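Local atomic coordinates of LAE5 (Uncultured bacterium, PDB entry 5JD3), a protein that is an esterase-type alpha/beta hydrolase of the GDSL lipase/acylhydrolase family, probably cleaving ester bonds with a serine-based active site. Residues 133-138 against 177-182; 156-161 against 171-176. All coordinates share one frame; numbering follows the deposited sequence.

Overall arrangement
Both contacts lie within one alpha/beta/alpha layered domain of the GDSL family and share helix 168-187, whose consecutive turns they use. Interaction 2 comes first on that helix, where residues 171-176 meet the loop leaving strand 152-156; interaction 1 follows, where residues 177-182 pair with helix 132-146. Both segments of interaction 2 fall, in sequence, between the two segments of interaction 1. Their centres are about 11 Å apart and the two touch: Tyr135 packs against Tyr176, and Met180 SD lies 3.2 Å from Leu156 O. The shared helix thus ties helix 132-146 to the loop after strand 152-156, an interior strand of the parallel sheet, and Tyr159 of that loop lies near the probable catalytic triad.

Interaction 1. Residues 133-138 against 177-182; sequences EEYEKT and GDLMRR
Helix-to-helix packing joins Tyr135 and Glu136 to Leu179, Met180 and Arg182, where two roughly parallel helices, 132-146 and 168-187, lie side by side in the alpha/beta/alpha fold of a GDSL hydrolase. The two helix segments approach to 9.9 Å between axes and cross at -27°. Leu179 fills the middle of the interface: its CG sits 4.1 Å from Glu136 CB, and its CD2 meets the Tyr135 ring obliquely, 4.3 Å from CD2 of that ring. A branched leucine suits this place, since one side chain can touch both neighbours. Tyr135, with its CG anti to the backbone N (chi1 180°), carries its ring inward past helix 168-187, so that OH comes within 4.3 Å of Met180 CB. The hydroxyl itself is buried but satisfied, hydrogen-bonded to Ile111 O, consistent with a tyrosine in this interior position. The flexible Met180 chain continues inward to Pro158. Toward the solvent the contact turns ionic, as charged residues suit an exposed margin. The extended Glu136 chain carries its carboxylate across to Arg182, which bends at chi3 to meet it in a long salt bridge; Arg186 gives the same carboxylate a second, weak partner. The carboxylate and guanidinium planes stand 52° apart, and Glu136 OE2 lies over one guanidinium face, 3.6 Å from Arg182 NE, with no N-H directed at it.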
loop_
_atom_site.group_PDB
_atom_site.type_symbol
_atom_site.label_atom_id
_atom_site.label_comp_id
_atom_site.label_asym_id
_atom_site.label_seq_id
_atom_site.Cartn_x
_atom_site.Cartn_y
_atom_site.Cartn_z
ATOM N N GLU A 133 -16.416 -10.357 0.626
ATOM C CA GLU A 133 -17.543 -9.436 0.551
ATOM C C GLU A 133 -17.320 -8.197 1.415
ATOM O O GLU A 133 -17.535 -7.071 0.965
ATOM C CB GLU A 133 -18.834 -10.142 0.967
ATOM C CG GLU A 133 -20.050 -9.233 1.018
ATOM C CD GLU A 133 -21.335 -9.994 1.274
ATOM O OE1 GLU A 133 -21.384 -11.202 0.958
ATOM O OE2 GLU A 133 -22.295 -9.387 1.793
ATOM N N GLU A 134 -16.891 -8.408 2.657
ATOM C CA GLU A 134 -16.622 -7.300 3.567
ATOM C C GLU A 134 -15.460 -6.454 3.062
ATOM O O GLU A 134 -15.492 -5.226 3.147
ATOM C CB GLU A 134 -16.322 -7.811 4.977
ATOM C CG GLU A 134 -15.985 -6.706 5.969
ATOM C CD GLU A 134 -15.653 -7.233 7.351
ATOM O OE1 GLU A 134 -15.668 -8.468 7.538
ATOM O OE2 GLU A 134 -15.376 -6.413 8.251
ATOM N N TYR A 135 -14.437 -7.122 2.538
ATOM C CA TYR A 135 -13.264 -6.443 2.001
ATOM C C TYR A 135 -13.645 -5.490 0.873
ATOM O O TYR A 135 -13.235 -4.333 0.869
ATOM C CB TYR A 135 -12.235 -7.463 1.507
ATOM C CG TYR A 135 -10.980 -6.844 0.930
ATOM C CD1 TYR A 135 -9.954 -6.408 1.759
ATOM C CD2 TYR A 135 -10.817 -6.705 -0.442
ATOM C CE1 TYR A 135 -8.805 -5.844 1.237
ATOM C CE2 TYR A 135 -9.670 -6.143 -0.973
ATOM C CZ TYR A 135 -8.668 -5.715 -0.130
ATOM O OH TYR A 135 -7.525 -5.155 -0.652
ATOM N N GLU A 136 -14.435 -5.982 -0.076
ATOM C CA GLU A 136 -14.881 -5.164 -1.198
ATOM C C GLU A 136 -15.742 -3.996 -0.732
ATOM O O GLU A 136 -15.469 -2.844 -1.063
ATOM C CB GLU A 136 -15.665 -6.004 -2.207
ATOM C CG GLU A 136 -16.342 -5.177 -3.290
ATOM C CD GLU A 136 -17.061 -6.028 -4.319
ATOM O OE1 GLU A 136 -17.508 -7.140 -3.970
ATOM O OE2 GLU A 136 -17.185 -5.578 -5.479
ATOM N N LYS A 137 -16.778 -4.311 0.039
ATOM C CA LYS A 137 -17.732 -3.317 0.519
ATOM C C LYS A 137 -17.048 -2.194 1.295
ATOM O O LYS A 137 -17.346 -1.019 1.088
ATOM C CB LYS A 137 -18.793 -3.985 1.396
ATOM C CG LYS A 137 -19.954 -3.080 1.778
ATOM C CD LYS A 137 -21.232 -3.504 1.069
ATOM C CE LYS A 137 -22.445 -2.780 1.632
ATOM N NZ LYS A 137 -23.704 -3.196 0.951
ATOM N N THR A 138 -16.128 -2.564 2.179
ATOM C CA THR A 138 -15.419 -1.588 3.001
ATOM C C THR A 138 -14.436 -0.765 2.172
ATOM O O THR A 138 -14.362 0.455 2.315
ATOM C CB THR A 138 -14.657 -2.269 4.155
ATOM O OG1 THR A 138 -15.547 -3.131 4.875
ATOM C CG2 THR A 138 -14.084 -1.231 5.107
ATOM N N GLY A 177 -6.831 -8.972 -4.671
ATOM C CA GLY A 177 -6.191 -8.036 -5.578
ATOM C C GLY A 177 -7.116 -7.649 -6.717
ATOM O O GLY A 177 -7.232 -6.473 -7.062
ATOM N N ASP A 178 -7.774 -8.648 -7.298
ATOM C CA ASP A 178 -8.734 -8.426 -8.376
ATOM C C ASP A 178 -9.909 -7.584 -7.903
ATOM O O ASP A 178 -10.473 -6.798 -8.665
ATOM C CB ASP A 178 -9.244 -9.762 -8.926
ATOM C CG ASP A 178 -8.292 -10.385 -9.928
ATOM O OD1 ASP A 178 -7.096 -10.025 -9.920
ATOM O OD2 ASP A 178 -8.740 -11.236 -10.723
ATOM N N LEU A 179 -10.245 -7.753 -6.641
ATOM C CA LEU A 179 -11.323 -7.044 -5.996
ATOM C C LEU A 179 -10.982 -5.592 -5.819
ATOM O O LEU A 179 -11.780 -4.751 -5.938
ATOM C CB LEU A 179 -11.586 -7.657 -4.659
ATOM C CG LEU A 179 -12.944 -8.204 -4.273
ATOM C CD1 LEU A 179 -13.677 -8.733 -5.477
ATOM C CD2 LEU A 179 -12.756 -9.294 -3.240
ATOM N N MET A 180 -9.749 -5.328 -5.533
ATOM C CA MET A 180 -9.262 -3.959 -5.416
ATOM C C MET A 180 -9.211 -3.307 -6.794
ATOM O O MET A 180 -9.355 -2.091 -6.925
ATOM C CB MET A 180 -7.881 -3.917 -4.759
ATOM C CG MET A 180 -7.404 -2.508 -4.441
ATOM S SD MET A 180 -5.698 -2.435 -3.874
ATOM C CE MET A 180 -5.877 -1.448 -2.390
ATOM N N ARG A 181 -9.008 -4.128 -7.821
ATOM C CA ARG A 181 -8.954 -3.642 -9.194
ATOM C C ARG A 181 -10.305 -3.111 -9.658
ATOM O O ARG A 181 -10.381 -2.052 -10.279
ATOM C CB ARG A 181 -8.483 -4.747 -10.145
ATOM C CG ARG A 181 -6.991 -5.037 -10.100
ATOM C CD ARG A 181 -6.608 -6.062 -11.160
ATOM N NE ARG A 181 -5.258 -6.588 -10.973
ATOM C CZ ARG A 181 -4.183 -6.134 -11.609
ATOM N NH1 ARG A 181 -2.996 -6.678 -11.376
ATOM N NH2 ARG A 181 -4.292 -5.139 -12.480
ATOM N N ARG A 182 -11.369 -3.848 -9.354
ATOM C CA ARG A 182 -12.702 -3.461 -9.800
ATOM C C ARG A 182 -13.247 -2.291 -8.986
ATOM O O ARG A 182 -14.228 -1.660 -9.377
ATOM C CB ARG A 182 -13.665 -4.651 -9.729
ATOM C CG ARG A 182 -13.943 -5.166 -8.331
ATOM C CD ARG A 182 -14.915 -6.333 -8.372
ATOM N NE ARG A 182 -16.201 -5.952 -8.949
ATOM C CZ ARG A 182 -17.180 -6.808 -9.223
ATOM N NH1 ARG A 182 -17.022 -8.101 -8.977
ATOM N NH2 ARG A 182 -18.318 -6.371 -9.748
#

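Interaction 2. Residues 156-161 against 171-176; sequences LTPYFI and ARMDVY
Met173 is the first residue of segment 171-176, on helix 168-187, to reach loop 156-161, and it carries most of the contact. Its CB and CG pack against Phe160 CB, the CG at 4.0 Å. Met173 CG is anti to the backbone N (chi1 -166°), which sends the chain toward the loop, and bends at chi2 and chi3 then lay the thioether along the loop backbone. Met173 SD rests 3.8 Å from Pro158 CB, while CE ends 3.4 Å from Tyr159 O. An unbranched, pliable methionine suits such an uneven surface. With an alanine here, Pro158 CB and the Tyr159 carbonyl would probably lose their cover and a gap would open between loop and helix. A water lies between Thr157 OG1, Pro158 O and, weakly, Met173 O; these bonds may not all form at once, so the bridge to the helix is uncertain. One turn on, Tyr176 brings CB to 4.4 Å from Pro158 CG, apolar carbon against the proline ring, and its hydroxyl leaves the contact to bond Val130 O and Gln119. Loop and helix form the connection of a beta-alpha-beta crossover between the adjacent parallel strands 152-156 and 190-192, and the contact folds the loop against that helix. All of it is buried: helix 194-201 covers Tyr159 through Val194 and Gln195, and helix 113-121 packs on Tyr176 through Val116.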
loop_
_atom_site.group_PDB
_atom_site.type_symbol
_atom_site.label_atom_id
_atom_site.label_comp_id
_atom_site.label_asym_id
_atom_site.label_seq_id
_atom_site.Cartn_x
_atom_site.Cartn_y
_atom_site.Cartn_z
ATOM N N LEU A 156 -2.865 0.451 -4.115
ATOM C CA LEU A 156 -1.786 -0.514 -4.290
ATOM C C LEU A 156 -2.260 -1.901 -3.879
ATOM O O LEU A 156 -2.683 -2.107 -2.741
ATOM C CB LEU A 156 -0.550 -0.112 -3.480
ATOM C CG LEU A 156 0.202 1.161 -3.888
ATOM C CD1 LEU A 156 -0.458 2.414 -3.326
ATOM C CD2 LEU A 156 1.660 1.081 -3.456
ATOM N N THR A 157 -2.190 -2.847 -4.810
ATOM C CA THR A 157 -2.699 -4.193 -4.575
ATOM C C THR A 157 -1.941 -4.901 -3.456
ATOM O O THR A 157 -0.735 -4.708 -3.292
ATOM C CB THR A 157 -2.635 -5.054 -5.862
ATOM O OG1 THR A 157 -3.262 -6.321 -5.631
ATOM C CG2 THR A 157 -1.197 -5.280 -6.297
ATOM N N PRO A 158 -2.656 -5.708 -2.658
ATOM C CA PRO A 158 -1.966 -6.569 -1.699
ATOM C C PRO A 158 -1.168 -7.625 -2.448
ATOM O O PRO A 158 -1.497 -7.928 -3.595
ATOM C CB PRO A 158 -3.109 -7.194 -0.894
ATOM C CG PRO A 158 -4.281 -7.152 -1.822
ATOM C CD PRO A 158 -4.119 -5.878 -2.603
ATOM N N TYR A 159 -0.135 -8.173 -1.825
ATOM C CA TYR A 159 0.705 -9.137 -2.516
ATOM C C TYR A 159 1.067 -10.323 -1.639
ATOM O O TYR A 159 0.923 -10.288 -0.416
ATOM C CB TYR A 159 1.986 -8.465 -3.022
ATOM C CG TYR A 159 2.923 -8.028 -1.918
ATOM C CD1 TYR A 159 3.901 -8.886 -1.426
ATOM C CD2 TYR A 159 2.830 -6.760 -1.366
ATOM C CE1 TYR A 159 4.752 -8.492 -0.413
ATOM C CE2 TYR A 159 3.684 -6.360 -0.358
ATOM C CZ TYR A 159 4.639 -7.226 0.116
ATOM O OH TYR A 159 5.485 -6.822 1.122
ATOM N N PHE A 160 1.543 -11.376 -2.292
ATOM C CA PHE A 160 2.134 -12.517 -1.618
ATOM C C PHE A 160 3.365 -12.913 -2.418
ATOM O O PHE A 160 3.261 -13.243 -3.598
ATOM C CB PHE A 160 1.137 -13.672 -1.513
ATOM C CG PHE A 160 1.587 -14.787 -0.610
ATOM C CD1 PHE A 160 2.220 -14.512 0.591
ATOM C CD2 PHE A 160 1.356 -16.108 -0.954
ATOM C CE1 PHE A 160 2.629 -15.536 1.425
ATOM C CE2 PHE A 160 1.762 -17.137 -0.124
ATOM C CZ PHE A 160 2.400 -16.850 1.067
ATOM N N ILE A 161 4.536 -12.850 -1.793
ATOM C CA ILE A 161 5.773 -13.155 -2.501
ATOM C C ILE A 161 5.883 -14.664 -2.705
ATOM O O ILE A 161 6.686 -15.343 -2.065
ATOM C CB ILE A 161 7.008 -12.616 -1.755
ATOM C CG1 ILE A 161 6.787 -11.153 -1.369
ATOM C CG2 ILE A 161 8.255 -12.730 -2.621
ATOM C CD1 ILE A 161 7.959 -10.523 -0.648
ATOM N N ALA A 171 -3.384 -17.721 -4.304
ATOM C CA ALA A 171 -4.622 -17.689 -5.076
ATOM C C ALA A 171 -5.675 -16.845 -4.370
ATOM O O ALA A 171 -6.457 -16.146 -5.015
ATOM C CB ALA A 171 -5.139 -19.098 -5.308
ATOM N N ARG A 172 -5.690 -16.918 -3.042
ATOM C CA ARG A 172 -6.602 -16.119 -2.234
ATOM C C ARG A 172 -6.212 -14.648 -2.293
ATOM O O ARG A 172 -7.070 -13.768 -2.353
ATOM C CB ARG A 172 -6.604 -16.605 -0.783
ATOM C CG ARG A 172 -7.646 -15.947 0.110
ATOM C CD ARG A 172 -9.050 -16.410 -0.241
ATOM N NE ARG A 172 -10.009 -16.103 0.816
ATOM C CZ ARG A 172 -11.308 -16.376 0.750
ATOM N NH1 ARG A 172 -11.809 -16.964 -0.328
ATOM N NH2 ARG A 172 -12.106 -16.061 1.760
ATOM N N MET A 173 -4.908 -14.388 -2.273
ATOM C CA MET A 173 -4.398 -13.026 -2.363
ATOM C C MET A 173 -4.736 -12.431 -3.726
ATOM O O MET A 173 -4.960 -11.227 -3.851
ATOM C CB MET A 173 -2.886 -12.998 -2.124
ATOM C CG MET A 173 -2.319 -11.611 -1.874
ATOM S SD MET A 173 -2.819 -10.925 -0.281
ATOM C CE MET A 173 -1.837 -11.916 0.845
ATOM N N ASP A 174 -4.773 -13.288 -4.743
ATOM C CA ASP A 174 -5.155 -12.872 -6.088
ATOM C C ASP A 174 -6.624 -12.472 -6.142
ATOM O O ASP A 174 -7.010 -11.598 -6.919
ATOM C CB ASP A 174 -4.879 -13.987 -7.099
ATOM C CG ASP A 174 -3.399 -14.221 -7.322
ATOM O OD1 ASP A 174 -2.607 -13.283 -7.093
ATOM O OD2 ASP A 174 -3.028 -15.342 -7.729
ATOM N N VAL A 175 -7.441 -13.120 -5.317
ATOM C CA VAL A 175 -8.861 -12.798 -5.234
ATOM C C VAL A 175 -9.060 -11.368 -4.749
ATOM O O VAL A 175 -9.816 -10.598 -5.340
ATOM C CB VAL A 175 -9.609 -13.765 -4.291
ATOM C CG1 VAL A 175 -11.029 -13.280 -4.042
ATOM C CG2 VAL A 175 -9.608 -15.174 -4.863
ATOM N N TYR A 176 -8.359 -11.019 -3.676
ATOM C CA TYR A 176 -8.491 -9.705 -3.059
ATOM C C TYR A 176 -7.861 -8.610 -3.914
ATOM O O TYR A 176 -8.302 -7.461 -3.888
ATOM C CB TYR A 176 -7.866 -9.713 -1.662
ATOM C CG TYR A 176 -8.727 -10.390 -0.620
ATOM C CD1 TYR A 176 -9.058 -11.734 -0.728
ATOM C CD2 TYR A 176 -9.204 -9.684 0.477
ATOM C CE1 TYR A 176 -9.846 -12.356 0.223
ATOM C CE2 TYR A 176 -9.991 -10.297 1.433
ATOM C CZ TYR A 176 -10.308 -11.633 1.302
ATOM O OH TYR A 176 -11.092 -12.245 2.253
HETATM O O HOH W 1 -3.020 -8.933 -5.270
#